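Local coordinates for potential RNA-dependent RNA polymerase (Human picobirnavirus, PDB 5I62), which synthesises RNA on an RNA template and probably serves as polymerase for both transcription and genome replication of this double-stranded RNA virus, at residues Gln216-Leu221 with Asn328-Leu333; Leu223-Leu228 with Pro232-Met237; Leu83-Arg88 with Leu306-Gly311. One frame throughout, in Å; residues are numbered along the deposited sequence.

Interaction 1: Gln216-Leu221 with Asn328-Leu333; sequences QVYQPL and NADETL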
ATOM      1  N   GLN A 216       1.067 -19.029  -0.953  1.00 19.19           N
ATOM      2  CA  GLN A 216       2.008 -20.138  -1.070  1.00 20.22           C
ATOM      3  C   GLN A 216       3.204 -19.763  -1.948  1.00 21.39           C
ATOM      4  O   GLN A 216       4.280 -20.355  -1.813  1.00 18.12           O
ATOM      5  CB  GLN A 216       1.318 -21.371  -1.643  1.00 17.94           C
ATOM      6  CG  GLN A 216       0.350 -22.067  -0.694  1.00 20.78           C
ATOM      7  CD  GLN A 216      -0.218 -23.305  -1.338  1.00 25.96           C
ATOM      8  OE1 GLN A 216      -1.245 -23.245  -2.016  1.00 25.69           O
ATOM      9  NE2 GLN A 216       0.481 -24.428  -1.186  1.00 22.87           N
ATOM     10  N   VAL A 217       3.018 -18.820  -2.875  1.00 17.98           N
ATOM     11  CA  VAL A 217       4.111 -18.308  -3.699  1.00 14.68           C
ATOM     12  C   VAL A 217       4.601 -16.972  -3.156  1.00 16.37           C
ATOM     13  O   VAL A 217       5.804 -16.764  -2.978  1.00 19.39           O
ATOM     14  CB  VAL A 217       3.690 -18.166  -5.171  1.00 16.85           C
ATOM     15  CG1 VAL A 217       4.668 -17.234  -5.904  1.00 17.16           C
ATOM     16  CG2 VAL A 217       3.666 -19.520  -5.845  1.00 14.19           C
ATOM     17  N   TYR A 218       3.684 -16.046  -2.889  1.00 15.70           N
ATOM     18  CA  TYR A 218       4.126 -14.685  -2.606  1.00 17.68           C
ATOM     19  C   TYR A 218       4.830 -14.579  -1.257  1.00 20.17           C
ATOM     20  O   TYR A 218       5.737 -13.749  -1.092  1.00 16.13           O
ATOM     21  CB  TYR A 218       2.956 -13.718  -2.697  1.00 15.77           C
ATOM     22  CG  TYR A 218       2.444 -13.594  -4.104  1.00 16.91           C
ATOM     23  CD1 TYR A 218       3.255 -13.061  -5.104  1.00 16.03           C
ATOM     24  CD2 TYR A 218       1.165 -14.010  -4.448  1.00 17.99           C
ATOM     25  CE1 TYR A 218       2.809 -12.948  -6.410  1.00 18.01           C
ATOM     26  CE2 TYR A 218       0.702 -13.890  -5.757  1.00 19.21           C
ATOM     27  CZ  TYR A 218       1.529 -13.351  -6.732  1.00 18.98           C
ATOM     28  OH  TYR A 218       1.086 -13.221  -8.033  1.00 17.46           O
ATOM     29  N   GLN A 219       4.432 -15.409  -0.274  1.00 16.80           N
ATOM     30  CA  GLN A 219       5.111 -15.389   1.022  1.00 17.61           C
ATOM     31  C   GLN A 219       6.591 -15.737   0.893  1.00 19.54           C
ATOM     32  O   GLN A 219       7.437 -14.925   1.303  1.00 18.55           O
ATOM     33  CB  GLN A 219       4.394 -16.328   2.004  1.00 23.51           C
ATOM     34  CG  GLN A 219       3.783 -15.721   3.197  1.00 29.43           C
ATOM     35  CD  GLN A 219       2.986 -16.773   3.974  1.00 31.47           C
ATOM     36  OE1 GLN A 219       3.394 -17.937   4.073  1.00 33.98           O
ATOM     37  NE2 GLN A 219       1.853 -16.365   4.513  1.00 32.31           N
ATOM     38  N   PRO A 220       6.971 -16.905   0.361  1.00 18.81           N
ATOM     39  CA  PRO A 220       8.410 -17.171   0.193  1.00 20.34           C
ATOM     40  C   PRO A 220       9.100 -16.191  -0.746  1.00 22.40           C
ATOM     41  O   PRO A 220      10.281 -15.890  -0.548  1.00 20.42           O
ATOM     42  CB  PRO A 220       8.446 -18.609  -0.353  1.00 23.28           C
ATOM     43  CG  PRO A 220       7.111 -18.848  -0.909  1.00 24.39           C
ATOM     44  CD  PRO A 220       6.160 -18.058  -0.057  1.00 18.90           C
ATOM     45  N   LEU A 221       8.397 -15.689  -1.764  1.00 18.91           N
ATOM     46  CA  LEU A 221       8.982 -14.701  -2.672  1.00 21.13           C
ATOM     47  C   LEU A 221       9.432 -13.456  -1.916  1.00 19.58           C
ATOM     48  O   LEU A 221      10.574 -12.993  -2.046  1.00 17.33           O
ATOM     49  CB  LEU A 221       7.967 -14.323  -3.751  1.00 17.34           C
ATOM     50  CG  LEU A 221       8.477 -13.404  -4.867  1.00 26.87           C
ATOM     51  CD1 LEU A 221       7.722 -13.722  -6.137  1.00 27.43           C
ATOM     52  CD2 LEU A 221       8.317 -11.926  -4.549  1.00 23.83           C
ATOM     53  N   ASN A 328       1.119  -6.289  -4.274  1.00 23.79           N
ATOM     54  CA  ASN A 328       2.361  -5.542  -4.321  1.00 22.25           C
ATOM     55  C   ASN A 328       3.421  -6.282  -5.134  1.00 21.37           C
ATOM     56  O   ASN A 328       4.193  -5.652  -5.866  1.00 21.68           O
ATOM     57  CB  ASN A 328       2.839  -5.262  -2.900  1.00 25.38           C
ATOM     58  CG  ASN A 328       3.927  -4.233  -2.859  1.00 35.54           C
ATOM     59  OD1 ASN A 328       5.110  -4.571  -2.879  1.00 33.79           O
ATOM     60  ND2 ASN A 328       3.536  -2.956  -2.845  1.00 36.24           N
ATOM     61  N   ALA A 329       3.464  -7.611  -5.031  1.00 16.93           N
ATOM     62  CA  ALA A 329       4.529  -8.372  -5.681  1.00 18.52           C
ATOM     63  C   ALA A 329       4.447  -8.251  -7.199  1.00 15.94           C
ATOM     64  O   ALA A 329       5.435  -7.896  -7.858  1.00 17.07           O
ATOM     65  CB  ALA A 329       4.472  -9.837  -5.254  1.00 18.10           C
ATOM     66  N   ASP A 330       3.279  -8.570  -7.777  1.00 13.75           N
ATOM     67  CA  ASP A 330       3.129  -8.529  -9.232  1.00 15.29           C
ATOM     68  C   ASP A 330       3.477  -7.149  -9.771  1.00 15.58           C
ATOM     69  O   ASP A 330       4.168  -7.014 -10.786  1.00 18.55           O
ATOM     70  CB  ASP A 330       1.695  -8.880  -9.653  1.00 15.91           C
ATOM     71  CG  ASP A 330       1.386 -10.372  -9.576  1.00 18.25           C
ATOM     72  OD1 ASP A 330       2.176 -11.140  -8.999  1.00 18.62           O
ATOM     73  OD2 ASP A 330       0.327 -10.773 -10.121  1.00 19.73           O
ATOM     74  N   GLU A 331       2.959  -6.114  -9.114  1.00 16.68           N
ATOM     75  CA  GLU A 331       3.148  -4.747  -9.572  1.00 15.77           C
ATOM     76  C   GLU A 331       4.604  -4.322  -9.467  1.00 17.80           C
ATOM     77  O   GLU A 331       5.135  -3.687 -10.380  1.00 16.40           O
ATOM     78  CB  GLU A 331       2.262  -3.812  -8.764  1.00 17.46           C
ATOM     79  CG  GLU A 331       0.797  -3.992  -9.080  1.00 18.18           C
ATOM     80  CD  GLU A 331      -0.060  -2.937  -8.432  1.00 25.04           C
ATOM     81  OE1 GLU A 331       0.441  -2.218  -7.536  1.00 22.98           O
ATOM     82  OE2 GLU A 331      -1.241  -2.832  -8.830  1.00 25.14           O
ATOM     83  N   THR A 332       5.261  -4.663  -8.356  1.00 15.94           N
ATOM     84  CA  THR A 332       6.649  -4.251  -8.143  1.00 19.32           C
ATOM     85  C   THR A 332       7.584  -4.914  -9.149  1.00 17.51           C
ATOM     86  O   THR A 332       8.502  -4.276  -9.692  1.00 17.05           O
ATOM     87  CB  THR A 332       7.068  -4.580  -6.710  1.00 17.51           C
ATOM     88  OG1 THR A 332       6.232  -3.856  -5.803  1.00 19.20           O
ATOM     89  CG2 THR A 332       8.527  -4.203  -6.460  1.00 17.99           C
ATOM     90  N   LEU A 333       7.370  -6.202  -9.405  1.00 17.33           N
ATOM     91  CA  LEU A 333       8.166  -6.918 -10.394  1.00 18.69           C
ATOM     92  C   LEU A 333       8.022  -6.279 -11.774  1.00 19.20           C
ATOM     93  O   LEU A 333       9.014  -6.052 -12.477  1.00 16.09           O
ATOM     94  CB  LEU A 333       7.735  -8.381 -10.437  1.00 16.66           C
ATOM     95  CG  LEU A 333       8.078  -9.296  -9.263  1.00 22.47           C
ATOM     96  CD1 LEU A 333       7.436 -10.655  -9.524  1.00 21.31           C
ATOM     97  CD2 LEU A 333       9.587  -9.427  -9.113  1.00 24.79           C
TER

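Interaction 2: Leu223-Leu228 with Pro232-Met237; sequences LTFQRL and PAWVSM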
ATOM      1  N   LEU A 223       9.917 -13.046   1.284  1.00 17.34           N
ATOM      2  CA  LEU A 223      10.961 -13.365   2.258  1.00 19.62           C
ATOM      3  C   LEU A 223      12.337 -13.451   1.606  1.00 20.46           C
ATOM      4  O   LEU A 223      13.324 -12.938   2.152  1.00 18.33           O
ATOM      5  CB  LEU A 223      10.658 -14.679   2.973  1.00 23.64           C
ATOM      6  CG  LEU A 223      10.053 -14.586   4.367  1.00 35.18           C
ATOM      7  CD1 LEU A 223      10.007 -15.983   4.989  1.00 34.68           C
ATOM      8  CD2 LEU A 223      10.868 -13.612   5.230  1.00 30.82           C
ATOM      9  N   THR A 224      12.421 -14.154   0.471  1.00 17.77           N
ATOM     10  CA  THR A 224      13.667 -14.254  -0.286  1.00 21.71           C
ATOM     11  C   THR A 224      14.157 -12.884  -0.743  1.00 20.62           C
ATOM     12  O   THR A 224      15.340 -12.557  -0.601  1.00 18.02           O
ATOM     13  CB  THR A 224      13.464 -15.173  -1.491  1.00 23.04           C
ATOM     14  OG1 THR A 224      13.332 -16.519  -1.039  1.00 28.49           O
ATOM     15  CG2 THR A 224      14.646 -15.072  -2.473  1.00 21.05           C
ATOM     16  N   PHE A 225      13.258 -12.075  -1.311  1.00 18.20           N
ATOM     17  CA  PHE A 225      13.639 -10.741  -1.759  1.00 20.44           C
ATOM     18  C   PHE A 225      14.078  -9.872  -0.589  1.00 22.39           C
ATOM     19  O   PHE A 225      15.024  -9.085  -0.715  1.00 21.72           O
ATOM     20  CB  PHE A 225      12.487 -10.084  -2.518  1.00 17.43           C
ATOM     21  CG  PHE A 225      12.440 -10.450  -3.977  1.00 21.04           C
ATOM     22  CD1 PHE A 225      12.544 -11.768  -4.379  1.00 21.02           C
ATOM     23  CD2 PHE A 225      12.311  -9.470  -4.949  1.00 25.04           C
ATOM     24  CE1 PHE A 225      12.523 -12.107  -5.721  1.00 25.30           C
ATOM     25  CE2 PHE A 225      12.279  -9.805  -6.300  1.00 22.79           C
ATOM     26  CZ  PHE A 225      12.386 -11.120  -6.679  1.00 23.44           C
ATOM     27  N   GLN A 226      13.410 -10.013   0.560  1.00 17.84           N
ATOM     28  CA  GLN A 226      13.790  -9.262   1.757  1.00 19.87           C
ATOM     29  C   GLN A 226      15.206  -9.599   2.198  1.00 21.84           C
ATOM     30  O   GLN A 226      16.005  -8.706   2.509  1.00 22.07           O
ATOM     31  CB  GLN A 226      12.805  -9.540   2.897  1.00 18.46           C
ATOM     32  CG  GLN A 226      11.479  -8.847   2.729  1.00 19.17           C
ATOM     33  CD  GLN A 226      10.451  -9.288   3.756  1.00 20.06           C
ATOM     34  OE1 GLN A 226      10.427 -10.449   4.183  1.00 21.61           O
ATOM     35  NE2 GLN A 226       9.588  -8.359   4.150  1.00 19.96           N
ATOM     36  N   ARG A 227      15.538 -10.890   2.231  1.00 21.00           N
ATOM     37  CA  ARG A 227      16.859 -11.285   2.707  1.00 23.17           C
ATOM     38  C   ARG A 227      17.961 -10.906   1.720  1.00 24.47           C
ATOM     39  O   ARG A 227      19.094 -10.645   2.132  1.00 24.44           O
ATOM     40  CB  ARG A 227      16.864 -12.772   3.004  1.00 21.10           C
ATOM     41  CG  ARG A 227      15.978 -13.081   4.210  1.00 20.83           C
ATOM     42  CD  ARG A 227      16.285 -14.434   4.784  1.00 28.58           C
ATOM     43  NE  ARG A 227      15.818 -15.483   3.898  1.00 29.77           N
ATOM     44  CZ  ARG A 227      14.801 -16.289   4.181  1.00 33.12           C
ATOM     45  NH1 ARG A 227      14.166 -16.169   5.337  1.00 32.13           N
ATOM     46  NH2 ARG A 227      14.438 -17.218   3.310  1.00 38.51           N
ATOM     47  N   LEU A 228      17.656 -10.871   0.430  1.00 21.66           N
ATOM     48  CA  LEU A 228      18.625 -10.407  -0.560  1.00 22.34           C
ATOM     49  C   LEU A 228      18.677  -8.889  -0.685  1.00 24.73           C
ATOM     50  O   LEU A 228      19.598  -8.368  -1.327  1.00 24.68           O
ATOM     51  CB  LEU A 228      18.305 -11.001  -1.923  1.00 21.39           C
ATOM     52  CG  LEU A 228      18.557 -12.509  -1.909  1.00 29.42           C
ATOM     53  CD1 LEU A 228      18.059 -13.121  -3.188  1.00 26.12           C
ATOM     54  CD2 LEU A 228      20.039 -12.783  -1.713  1.00 28.87           C
ATOM     55  N   PRO A 232      14.148  -2.705  -1.383  1.00 18.06           N
ATOM     56  CA  PRO A 232      14.415  -2.165  -0.039  1.00 16.65           C
ATOM     57  C   PRO A 232      13.155  -1.786   0.734  1.00 19.33           C
ATOM     58  O   PRO A 232      13.140  -1.944   1.954  1.00 17.48           O
ATOM     59  CB  PRO A 232      15.294  -0.935  -0.316  1.00 20.08           C
ATOM     60  CG  PRO A 232      16.002  -1.265  -1.628  1.00 20.08           C
ATOM     61  CD  PRO A 232      14.939  -2.029  -2.436  1.00 19.56           C
ATOM     62  N   ALA A 233      12.101  -1.307   0.059  1.00 17.30           N
ATOM     63  CA  ALA A 233      10.876  -0.925   0.762  1.00 17.94           C
ATOM     64  C   ALA A 233      10.194  -2.117   1.434  1.00 19.95           C
ATOM     65  O   ALA A 233       9.389  -1.918   2.351  1.00 20.02           O
ATOM     66  CB  ALA A 233       9.906  -0.232  -0.190  1.00 17.86           C
ATOM     67  N   TRP A 234      10.485  -3.339   0.994  1.00 16.87           N
ATOM     68  CA  TRP A 234      10.013  -4.531   1.690  1.00 21.89           C
ATOM     69  C   TRP A 234      10.825  -4.827   2.940  1.00 21.42           C
ATOM     70  O   TRP A 234      10.415  -5.670   3.743  1.00 20.88           O
ATOM     71  CB  TRP A 234      10.062  -5.764   0.779  1.00 20.52           C
ATOM     72  CG  TRP A 234       9.035  -5.779  -0.304  1.00 22.79           C
ATOM     73  CD1 TRP A 234       8.002  -4.900  -0.468  1.00 26.89           C
ATOM     74  CD2 TRP A 234       8.945  -6.713  -1.385  1.00 20.68           C
ATOM     75  NE1 TRP A 234       7.269  -5.235  -1.586  1.00 29.45           N
ATOM     76  CE2 TRP A 234       7.831  -6.343  -2.167  1.00 29.12           C
ATOM     77  CE3 TRP A 234       9.696  -7.824  -1.764  1.00 17.02           C
ATOM     78  CZ2 TRP A 234       7.456  -7.046  -3.316  1.00 24.37           C
ATOM     79  CZ3 TRP A 234       9.325  -8.517  -2.897  1.00 19.51           C
ATOM     80  CH2 TRP A 234       8.216  -8.125  -3.664  1.00 21.56           C
ATOM     81  N   VAL A 235      11.970  -4.177   3.119  1.00 21.60           N
ATOM     82  CA  VAL A 235      12.803  -4.461   4.278  1.00 22.77           C
ATOM     83  C   VAL A 235      12.559  -3.396   5.338  1.00 24.42           C
ATOM     84  O   VAL A 235      12.127  -3.706   6.450  1.00 22.28           O
ATOM     85  CB  VAL A 235      14.292  -4.545   3.897  1.00 20.36           C
ATOM     86  CG1 VAL A 235      15.149  -4.841   5.141  1.00 21.23           C
ATOM     87  CG2 VAL A 235      14.504  -5.620   2.832  1.00 22.77           C
ATOM     88  N   SER A 236      12.829  -2.134   5.005  1.00 21.52           N
ATOM     89  CA  SER A 236      12.710  -1.061   5.987  1.00 19.98           C
ATOM     90  C   SER A 236      12.927   0.277   5.307  1.00 21.16           C
ATOM     91  O   SER A 236      13.479   0.349   4.210  1.00 17.46           O
ATOM     92  CB  SER A 236      13.733  -1.224   7.113  1.00 20.91           C
ATOM     93  OG  SER A 236      15.024  -0.928   6.618  1.00 22.06           O
ATOM     94  N   MET A 237      12.520   1.344   5.995  1.00 21.11           N
ATOM     95  CA  MET A 237      12.784   2.681   5.480  1.00 20.22           C
ATOM     96  C   MET A 237      14.275   2.998   5.511  1.00 23.20           C
ATOM     97  O   MET A 237      14.762   3.815   4.719  1.00 19.42           O
ATOM     98  CB  MET A 237      11.994   3.715   6.273  1.00 21.63           C
ATOM     99  CG  MET A 237      10.476   3.571   6.128  1.00 25.79           C
ATOM    100  SD  MET A 237       9.888   3.996   4.470  1.00 41.74           S
ATOM    101  CE  MET A 237       9.717   2.377   3.711  1.00 25.26           C
TER

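Interaction 3: Leu83-Arg88 with Leu306-Gly311; sequences LPLKER and LAYNWG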
ATOM      1  N   LEU A  83     -18.281   7.578   0.912  1.00 17.87           N
ATOM      2  CA  LEU A  83     -19.432   7.879   0.086  1.00 18.37           C
ATOM      3  C   LEU A  83     -20.330   6.651  -0.052  1.00 22.94           C
ATOM      4  O   LEU A  83     -19.866   5.516   0.076  1.00 18.24           O
ATOM      5  CB  LEU A  83     -18.995   8.357  -1.293  1.00 23.62           C
ATOM      6  CG  LEU A  83     -18.210   9.673  -1.409  1.00 25.57           C
ATOM      7  CD1 LEU A  83     -17.927   9.991  -2.863  1.00 25.87           C
ATOM      8  CD2 LEU A  83     -18.969  10.816  -0.754  1.00 26.72           C
ATOM      9  N   PRO A  84     -21.620   6.851  -0.314  1.00 25.14           N
ATOM     10  CA  PRO A  84     -22.515   5.713  -0.574  1.00 22.57           C
ATOM     11  C   PRO A  84     -22.091   4.973  -1.828  1.00 20.65           C
ATOM     12  O   PRO A  84     -21.438   5.530  -2.712  1.00 19.50           O
ATOM     13  CB  PRO A  84     -23.894   6.353  -0.777  1.00 21.17           C
ATOM     14  CG  PRO A  84     -23.781   7.749  -0.274  1.00 24.79           C
ATOM     15  CD  PRO A  84     -22.330   8.147  -0.298  1.00 24.53           C
ATOM     16  N   LEU A  85     -22.511   3.709  -1.903  1.00 21.77           N
ATOM     17  CA  LEU A  85     -22.218   2.864  -3.059  1.00 20.34           C
ATOM     18  C   LEU A  85     -22.633   3.528  -4.368  1.00 21.21           C
ATOM     19  O   LEU A  85     -21.907   3.476  -5.370  1.00 22.43           O
ATOM     20  CB  LEU A  85     -22.926   1.514  -2.901  1.00 18.21           C
ATOM     21  CG  LEU A  85     -22.777   0.560  -4.089  1.00 21.76           C
ATOM     22  CD1 LEU A  85     -21.302   0.133  -4.284  1.00 24.33           C
ATOM     23  CD2 LEU A  85     -23.685  -0.649  -3.936  1.00 25.72           C
ATOM     24  N   LYS A  86     -23.807   4.163  -4.375  1.00 21.12           N
ATOM     25  CA  LYS A  86     -24.288   4.856  -5.567  1.00 26.03           C
ATOM     26  C   LYS A  86     -23.284   5.892  -6.088  1.00 28.98           C
ATOM     27  O   LYS A  86     -23.310   6.211  -7.282  1.00 30.43           O
ATOM     28  CB  LYS A  86     -25.620   5.548  -5.279  1.00 29.54           C
ATOM     29  CG  LYS A  86     -25.430   6.890  -4.573  1.00 33.90           C
ATOM     30  CD  LYS A  86     -26.706   7.703  -4.483  1.00 41.30           C
ATOM     31  CE  LYS A  86     -27.106   7.912  -3.091  1.00 42.23           C
ATOM     32  NZ  LYS A  86     -28.462   8.504  -2.943  1.00 46.55           N
ATOM     33  N   GLU A  87     -22.409   6.427  -5.233  1.00 22.93           N
ATOM     34  CA  GLU A  87     -21.422   7.417  -5.669  1.00 28.68           C
ATOM     35  C   GLU A  87     -20.021   6.836  -5.861  1.00 24.83           C
ATOM     36  O   GLU A  87     -19.074   7.600  -6.075  1.00 23.46           O
ATOM     37  CB  GLU A  87     -21.374   8.582  -4.681  1.00 26.55           C
ATOM     38  CG  GLU A  87     -22.727   9.229  -4.439  1.00 30.29           C
ATOM     39  CD  GLU A  87     -22.749  10.068  -3.169  1.00 43.61           C
ATOM     40  OE1 GLU A  87     -23.821  10.142  -2.517  1.00 47.71           O
ATOM     41  OE2 GLU A  87     -21.694  10.647  -2.805  1.00 44.28           O
ATOM     42  N   ARG A  88     -19.885   5.508  -5.798  1.00 22.06           N
ATOM     43  CA  ARG A  88     -18.626   4.807  -5.960  1.00 23.23           C
ATOM     44  C   ARG A  88     -18.635   3.880  -7.167  1.00 22.55           C
ATOM     45  O   ARG A  88     -17.659   3.160  -7.375  1.00 20.88           O
ATOM     46  CB  ARG A  88     -18.303   3.995  -4.693  1.00 18.23           C
ATOM     47  CG  ARG A  88     -18.073   4.846  -3.431  1.00 20.70           C
ATOM     48  CD  ARG A  88     -17.826   3.992  -2.200  1.00 20.59           C
ATOM     49  NE  ARG A  88     -16.619   3.184  -2.327  1.00 19.10           N
ATOM     50  CZ  ARG A  88     -16.421   2.028  -1.697  1.00 21.10           C
ATOM     51  NH1 ARG A  88     -17.364   1.536  -0.890  1.00 17.78           N
ATOM     52  NH2 ARG A  88     -15.288   1.362  -1.875  1.00 18.12           N
ATOM     53  N   LEU A 306     -16.769  -9.760  -8.187  1.00 14.63           N
ATOM     54  CA  LEU A 306     -16.854  -8.766  -7.119  1.00 13.35           C
ATOM     55  C   LEU A 306     -18.268  -8.694  -6.562  1.00 14.02           C
ATOM     56  O   LEU A 306     -19.197  -8.326  -7.284  1.00 14.14           O
ATOM     57  CB  LEU A 306     -16.453  -7.385  -7.630  1.00 17.00           C
ATOM     58  CG  LEU A 306     -16.542  -6.257  -6.608  1.00 14.74           C
ATOM     59  CD1 LEU A 306     -15.542  -6.447  -5.441  1.00 13.53           C
ATOM     60  CD2 LEU A 306     -16.310  -4.920  -7.311  1.00 18.02           C
ATOM     61  N   ALA A 307     -18.415  -8.992  -5.266  1.00 16.44           N
ATOM     62  CA  ALA A 307     -19.681  -8.803  -4.553  1.00 17.39           C
ATOM     63  C   ALA A 307     -19.683  -7.378  -4.000  1.00 14.68           C
ATOM     64  O   ALA A 307     -18.962  -7.066  -3.055  1.00 16.40           O
ATOM     65  CB  ALA A 307     -19.843  -9.837  -3.444  1.00 18.56           C
ATOM     66  N   TYR A 308     -20.489  -6.501  -4.589  1.00 16.53           N
ATOM     67  CA  TYR A 308     -20.467  -5.092  -4.211  1.00 16.87           C
ATOM     68  C   TYR A 308     -21.715  -4.657  -3.449  1.00 18.77           C
ATOM     69  O   TYR A 308     -21.760  -3.525  -2.953  1.00 18.89           O
ATOM     70  CB  TYR A 308     -20.270  -4.207  -5.450  1.00 16.97           C
ATOM     71  CG  TYR A 308     -21.326  -4.391  -6.523  1.00 18.03           C
ATOM     72  CD1 TYR A 308     -22.471  -3.601  -6.540  1.00 21.02           C
ATOM     73  CD2 TYR A 308     -21.168  -5.341  -7.525  1.00 20.07           C
ATOM     74  CE1 TYR A 308     -23.435  -3.760  -7.514  1.00 23.16           C
ATOM     75  CE2 TYR A 308     -22.126  -5.513  -8.511  1.00 19.49           C
ATOM     76  CZ  TYR A 308     -23.257  -4.716  -8.500  1.00 23.35           C
ATOM     77  OH  TYR A 308     -24.220  -4.883  -9.470  1.00 26.31           O
ATOM     78  N   ASN A 309     -22.710  -5.531  -3.329  1.00 16.63           N
ATOM     79  CA  ASN A 309     -23.892  -5.283  -2.516  1.00 17.25           C
ATOM     80  C   ASN A 309     -24.486  -6.637  -2.159  1.00 19.36           C
ATOM     81  O   ASN A 309     -24.106  -7.660  -2.722  1.00 17.40           O
ATOM     82  CB  ASN A 309     -24.906  -4.395  -3.249  1.00 18.63           C
ATOM     83  CG  ASN A 309     -25.990  -3.831  -2.316  1.00 22.06           C
ATOM     84  OD1 ASN A 309     -25.935  -3.994  -1.100  1.00 19.40           O
ATOM     85  ND2 ASN A 309     -26.969  -3.160  -2.901  1.00 23.20           N
ATOM     86  N   TRP A 310     -25.410  -6.640  -1.196  1.00 20.32           N
ATOM     87  CA  TRP A 310     -26.089  -7.886  -0.854  1.00 21.24           C
ATOM     88  C   TRP A 310     -26.811  -8.424  -2.082  1.00 17.92           C
ATOM     89  O   TRP A 310     -27.686  -7.759  -2.638  1.00 23.57           O
ATOM     90  CB  TRP A 310     -27.075  -7.668   0.290  1.00 21.69           C
ATOM     91  CG  TRP A 310     -27.701  -8.930   0.743  1.00 22.54           C
ATOM     92  CD1 TRP A 310     -28.823  -9.520   0.239  1.00 25.61           C
ATOM     93  CD2 TRP A 310     -27.231  -9.784   1.784  1.00 20.81           C
ATOM     94  NE1 TRP A 310     -29.090 -10.691   0.914  1.00 23.71           N
ATOM     95  CE2 TRP A 310     -28.134 -10.871   1.876  1.00 22.85           C
ATOM     96  CE3 TRP A 310     -26.149  -9.728   2.666  1.00 22.05           C
ATOM     97  CZ2 TRP A 310     -27.977 -11.897   2.800  1.00 20.13           C
ATOM     98  CZ3 TRP A 310     -25.994 -10.747   3.592  1.00 23.57           C
ATOM     99  CH2 TRP A 310     -26.906 -11.821   3.650  1.00 23.91           C
ATOM    100  N   GLY A 311     -26.426  -9.614  -2.530  1.00 18.29           N
ATOM    101  CA  GLY A 311     -27.080 -10.192  -3.685  1.00 17.96           C
ATOM    102  C   GLY A 311     -26.651  -9.641  -5.030  1.00 24.07           C
ATOM    103  O   GLY A 311     -27.308  -9.913  -6.034  1.00 23.71           O
TER

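Interaction 1: Gln216-Leu221 with Asn328-Leu333
Y218, on helix 208-228, leans across onto A329 and D330 of helix 327-345, which, from its sequence, is probably the motif B helix of the palm. The two short helical segments cross at 61° with their axes 11.1 Å apart, wide enough for a tyrosine ring to fill the gap.

The polar link is a single hydrogen bond: Y218 OH donates to D330 OD1 at 2.5 Å, meeting it on the syn side but 25° out of the carboxylate plane. D330 OD2 holds a salt bridge with K301 and a hydrogen bond with Y302. Because K301 NZ also bonds to Y218 OH, lysine, tyrosine and aspartate form one small buried network, in which the ammonium group would help to balance the carboxylate.

Apolar contact comes from the methyl of A329, which sits obliquely to the tyrosine ring at 3.4 Å from Y218 CD1. L221, one turn further along, brings CD2 to 4.4 Å from the same methyl. W293 meets the ring edge-to-face, and L281 of helix 271-284 touches Y218, L221 and D330. Within helix 327-345, T332 doubles its backbone bond to N328: T332 OG1 donates to N328 O at 2.7 Å, from the opposite face to the backbone donor.

Interaction 2: Leu223-Leu228 with Pro232-Met237
F225 and W234 run alongside each other in the same direction, where the chain leaves helix 208-228 and doubles back through a tight turn before helix 237-250. This is a helix-loop-helix connection, closed on the inside by aromatic packing and on the outside by a glutamine.

The tight part is the aromatic pair. F225 CB sits at the edge of the indole, close to its plane, 3.5 Å from W234 CZ3. The phenyl ring itself is oblique to the six-membered ring, with planes 48° apart and centroids separated by 5.8 Å. At the far end of the indole, W234 NE1 has N328, at the start of helix 327-345, as its hydrogen-bond partner. L221 and I222 of helix 208-228 and L357 of strand 355-357 also touch the indole. The tryptophan is therefore held by helix 208-228, helix 327-345 and strand 355-357 together.

The looser side is built by Q226 and V235, both at the surface. With CG anti to the carbonyl carbon (chi1 -75°) and the chain extended beyond it, Q226 runs across the tryptophan, its amide plane nearly perpendicular to the indole. Its CG passes 3.9 Å from W234 CB, and NE2 then donates to W234 O at 2.8 Å, tilted 27° from the carbonyl plane. That bond ties the return turn to the last turns of the helix.

Further out, V235 is exposed and contributes mainly one methyl. The turn is held from within by P232 O, which accepts from both V235 N and S236 N; S236 then N-caps helix 237-250 through A239 N. Against the helix, V235 CG2 rests 3.4 Å from Q226 O.

Interaction 3: Leu83-Arg88 with Leu306-Gly311
L85 reaches Y308 and N309 because its CG stands anti to the backbone N (chi1 176°) and its CD2 continues the chain outward, anti to CA. On the other side, Y308 carries CG between its backbone N and carbonyl carbon (chi1 58°), a cramped rotamer; the ring meets L85 with its edge, at CD1.

The target is the end of a beta-hairpin: strand 306-309 pairs antiparallel with 312-314, and W310 and G311 have the backbone angles of the two central residues of a type II turn. The leucine thus comes from the short 3-10 turn 85-87 and meets the hairpin just before its bend.

Every contact is made by the methyls of L85. CD2 lies 3.6 Å from Y308 O and 4.1 Å from Y308 CD1, near the plane of the phenol ring. It also touches N309 CB at 4.0 Å, the two side chains meeting at a slant. V26 of helix 17-28 and L184 of strand 176-189 also touch L85, so this thin contact belongs to a larger apolar cluster.

N309 offers its CB to L85, while its amide is engaged at the turn. ND2 bonds to E312, while OD1 accepts from W310 N at 2.7 Å, the donor standing 47° out of the carbonyl plane.

How the interactions relate
Interactions 1 and 2 form one continuous block, their centres 12 Å apart, sharing helix 208-228. W234 is the joint: its NE1 lies 2.6 Å from N328 OD1, and its CH2 packs on L221 CD2 at 3.9 Å. L333 CD2 adds a contact with F225 CE2, also 3.9 Å. Through helix 327-345 this block reaches the probable catalytic centre: T332 bonds to G358 of the Gly-Asp-Asp sequence, and the acidic E331 lies close to D266, consistent with motif A. Interaction 3 is separate, its centre about 29 Å from that of interaction 1 and 36 Å from that of interaction 2, across the middle of the chain from the latter.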